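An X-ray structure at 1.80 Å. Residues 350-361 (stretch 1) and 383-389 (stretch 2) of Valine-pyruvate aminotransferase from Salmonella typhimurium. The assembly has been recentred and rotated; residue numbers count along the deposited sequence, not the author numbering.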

# COMPACT_ATOMS: atom_id res chain seq x y z
N PRO A 350 7.04 1.12 41.45
CA PRO A 350 5.89 1.68 42.18
C PRO A 350 5.12 2.81 41.48
O PRO A 350 4.31 3.49 42.12
CB PRO A 350 6.53 2.18 43.49
CG PRO A 350 7.90 2.50 43.14
CD PRO A 350 8.31 1.66 41.95
N ILE A 351 5.40 3.02 40.20
CA ILE A 351 4.66 3.92 39.35
C ILE A 351 4.45 3.15 38.05
O ILE A 351 5.11 2.14 37.82
CB ILE A 351 5.39 5.27 39.03
CG1 ILE A 351 6.69 5.08 38.23
CG2 ILE A 351 5.60 6.11 40.33
CD1 ILE A 351 7.23 6.40 37.70
N THR A 352 3.52 3.62 37.22
CA THR A 352 3.32 2.97 35.91
C THR A 352 4.34 3.44 34.89
O THR A 352 4.91 4.52 35.00
CB THR A 352 1.94 3.26 35.34
OG1 THR A 352 1.86 4.64 35.00
CG2 THR A 352 0.83 2.90 36.34
N THR A 353 4.52 2.66 33.83
CA THR A 353 5.43 3.08 32.77
C THR A 353 4.78 4.13 31.87
O THR A 353 5.48 4.78 31.08
CB THR A 353 6.03 1.88 32.00
OG1 THR A 353 5.00 1.02 31.57
CG2 THR A 353 7.01 1.09 32.89
N GLU A 354 3.46 4.33 31.99
CA GLU A 354 2.85 5.50 31.35
C GLU A 354 3.41 6.77 32.03
O GLU A 354 3.77 7.75 31.36
CB GLU A 354 1.33 5.47 31.46
CG GLU A 354 0.64 4.43 30.53
CD GLU A 354 0.68 2.98 30.98
OE1 GLU A 354 0.95 2.63 32.15
OE2 GLU A 354 0.46 2.14 30.10
N LEU A 355 3.48 6.75 33.34
CA LEU A 355 4.03 7.91 34.06
C LEU A 355 5.53 8.04 33.82
O LEU A 355 6.03 9.13 33.56
CB LEU A 355 3.71 7.86 35.55
CG LEU A 355 4.22 9.05 36.38
CD1 LEU A 355 3.77 10.44 35.81
CD2 LEU A 355 3.75 8.89 37.83
N LEU A 356 6.24 6.94 33.92
CA LEU A 356 7.68 6.93 33.62
C LEU A 356 7.94 7.51 32.22
O LEU A 356 8.83 8.34 32.04
CB LEU A 356 8.24 5.53 33.71
CG LEU A 356 9.78 5.46 33.70
CD1 LEU A 356 10.43 6.19 34.91
CD2 LEU A 356 10.23 3.98 33.63
N TYR A 357 7.13 7.11 31.25
CA TYR A 357 7.24 7.64 29.89
C TYR A 357 7.20 9.18 29.85
O TYR A 357 7.96 9.80 29.12
CB TYR A 357 6.10 7.09 29.01
CG TYR A 357 5.98 7.78 27.66
CD1 TYR A 357 5.19 8.92 27.49
CD2 TYR A 357 6.62 7.28 26.55
CE1 TYR A 357 5.08 9.53 26.25
CE2 TYR A 357 6.53 7.91 25.31
CZ TYR A 357 5.75 9.01 25.17
OH TYR A 357 5.67 9.60 23.93
N GLN A 358 6.28 9.77 30.59
CA GLN A 358 6.16 11.24 30.63
C GLN A 358 7.42 11.87 31.22
O GLN A 358 7.91 12.90 30.75
CB GLN A 358 4.93 11.69 31.43
CG GLN A 358 3.60 11.27 30.78
CD GLN A 358 3.38 11.90 29.42
OE1 GLN A 358 3.79 13.05 29.19
NE2 GLN A 358 2.73 11.17 28.51
N ARG A 359 7.94 11.24 32.26
CA ARG A 359 9.16 11.75 32.93
C ARG A 359 10.39 11.66 32.04
O ARG A 359 11.24 12.57 32.05
CB ARG A 359 9.38 11.01 34.24
CG ARG A 359 8.32 11.39 35.24
CD ARG A 359 8.52 10.72 36.54
NE ARG A 359 7.47 11.08 37.49
CZ ARG A 359 7.43 10.62 38.73
NH1 ARG A 359 8.40 9.82 39.15
NH2 ARG A 359 6.45 10.98 39.54
N LEU A 360 10.50 10.56 31.31
CA LEU A 360 11.58 10.36 30.33
C LEU A 360 11.44 11.37 29.18
O LEU A 360 12.40 12.02 28.78
CB LEU A 360 11.52 8.96 29.80
CG LEU A 360 11.86 7.82 30.77
CD1 LEU A 360 11.59 6.43 30.15
CD2 LEU A 360 13.30 7.93 31.17
N LYS A 361 10.23 11.50 28.65
CA LYS A 361 9.97 12.43 27.56
C LYS A 361 10.37 13.85 27.93
O LYS A 361 10.97 14.55 27.13
CB LYS A 361 8.48 12.39 27.19
CG LYS A 361 8.11 13.35 26.05
CD LYS A 361 6.76 13.01 25.47
CE LYS A 361 5.65 13.70 26.18
NZ LYS A 361 5.61 15.15 25.77
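Stretch 2 383-389: HTHQCMR

How does stretch 2 run over stretch 1? His-383 and Thr-384 are 3-10, His-385 and Gln-386 follow, and Cys-387 to Arg-389 are strand. The strand passes the helix 353-361 with 9.0 Å between axes at closest approach, their N-to-C directions 49° apart. The closest CA pair is Thr-352 CA and His-385 CA, 5.1 Å apart.

What ties the start of the helix to stretch 2? Thr-352 is the N-cap: with chi1 in p, its OG1 accepts from Leu-355 N at 3.1 Å. The next amide, Thr-353 N, lies in the first turn, where no preceding helical carbonyl is available, and donates to His-385 O at 2.9 Å. Thr-353 points toward stretch 2 and is also p (51°); this places its OG1 2.9 Å from Cys-387 O, to which it donates, while its CG2 packs 3.6 Å from Gln-386 C. A water oxygen lies 2.8 Å from Thr-353 OG1, 2.7 Å from Glu-354 OE2 and 3.3 Å from Thr-384 O, and can donate to two of them at a time.

Why does Glu-354 bend back? Its CA-to-CB bond points sideways, but chi1 m and chi2 p bring the carboxylate to the imidazole of His-385, itself m with chi2 at -76°. His-385 ND1 donates to Glu-354 OE1 at 2.7 Å, nearly straight at 166°, with the oxygen at the ring edge, near its plane.

Where does the strand pack on the helix? Met-388, a selenomethionine, points toward it with chi angles m, t and p. Its CG lies 3.6 Å from Thr-353 CB, and SE lies 4.0 Å from Leu-356 CD2 and 3.9 Å from Leu-360 CD1. The final p turn places CE 4.3 Å from Tyr-357 CB, at the edge of the tyrosine ring. Cys-387, the preceding strand residue, points away, as strand alternation expects.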

# COMPACT_ATOMS: atom_id res chain seq x y z
N HIS A 383 1.30 -6.13 35.63
CA HIS A 383 2.52 -6.34 34.86
C HIS A 383 2.61 -5.51 33.58
O HIS A 383 3.70 -5.01 33.24
CB HIS A 383 2.59 -7.81 34.48
CG HIS A 383 3.80 -8.17 33.65
ND1 HIS A 383 5.02 -8.44 34.22
CD2 HIS A 383 3.94 -8.39 32.32
CE1 HIS A 383 5.88 -8.77 33.26
NE2 HIS A 383 5.25 -8.75 32.10
N THR A 384 1.51 -5.33 32.86
CA THR A 384 1.54 -4.58 31.60
C THR A 384 1.96 -3.13 31.82
O THR A 384 2.45 -2.49 30.90
CB THR A 384 0.21 -4.62 30.85
OG1 THR A 384 -0.79 -3.84 31.52
CG2 THR A 384 -0.26 -6.08 30.68
N HIS A 385 1.79 -2.63 33.04
CA HIS A 385 2.18 -1.26 33.38
C HIS A 385 3.58 -1.16 33.98
O HIS A 385 3.94 -0.12 34.53
CB HIS A 385 1.13 -0.69 34.33
CG HIS A 385 -0.20 -0.55 33.69
ND1 HIS A 385 -0.46 0.47 32.80
CD2 HIS A 385 -1.31 -1.32 33.74
CE1 HIS A 385 -1.70 0.34 32.35
NE2 HIS A 385 -2.24 -0.74 32.90
N GLN A 386 4.37 -2.22 33.88
CA GLN A 386 5.71 -2.23 34.43
C GLN A 386 6.77 -2.46 33.35
O GLN A 386 7.93 -2.60 33.68
CB GLN A 386 5.82 -3.32 35.49
CG GLN A 386 4.89 -3.10 36.65
CD GLN A 386 4.86 -4.23 37.67
OE1 GLN A 386 5.65 -5.19 37.64
NE2 GLN A 386 3.94 -4.11 38.61
N CYS A 387 6.36 -2.48 32.08
CA CYS A 387 7.28 -2.77 30.98
C CYS A 387 7.38 -1.63 29.99
O CYS A 387 6.46 -0.81 29.88
CB CYS A 387 6.84 -4.03 30.22
SG CYS A 387 6.73 -5.57 31.16
N MSE A 388 8.49 -1.60 29.26
CA MSE A 388 8.70 -0.67 28.17
C MSE A 388 9.49 -1.34 27.07
O MSE A 388 10.30 -2.23 27.33
CB MSE A 388 9.46 0.57 28.61
CG MSE A 388 8.75 1.38 29.68
SE MSE A 388 9.43 3.21 29.80
CE MSE A 388 8.37 3.56 28.32
N ARG A 389 9.28 -0.89 25.84
CA ARG A 389 10.08 -1.37 24.73
C ARG A 389 11.08 -0.30 24.29
O ARG A 389 10.73 0.88 24.17
CB ARG A 389 9.21 -1.68 23.52
CG ARG A 389 9.94 -2.40 22.39
CD ARG A 389 9.11 -2.39 21.08
NE ARG A 389 9.17 -1.10 20.36
CZ ARG A 389 8.46 -0.81 19.27
NH1 ARG A 389 7.63 -1.70 18.74
NH2 ARG A 389 8.57 0.38 18.70
O HOH W 1 2.72 0.65 30.03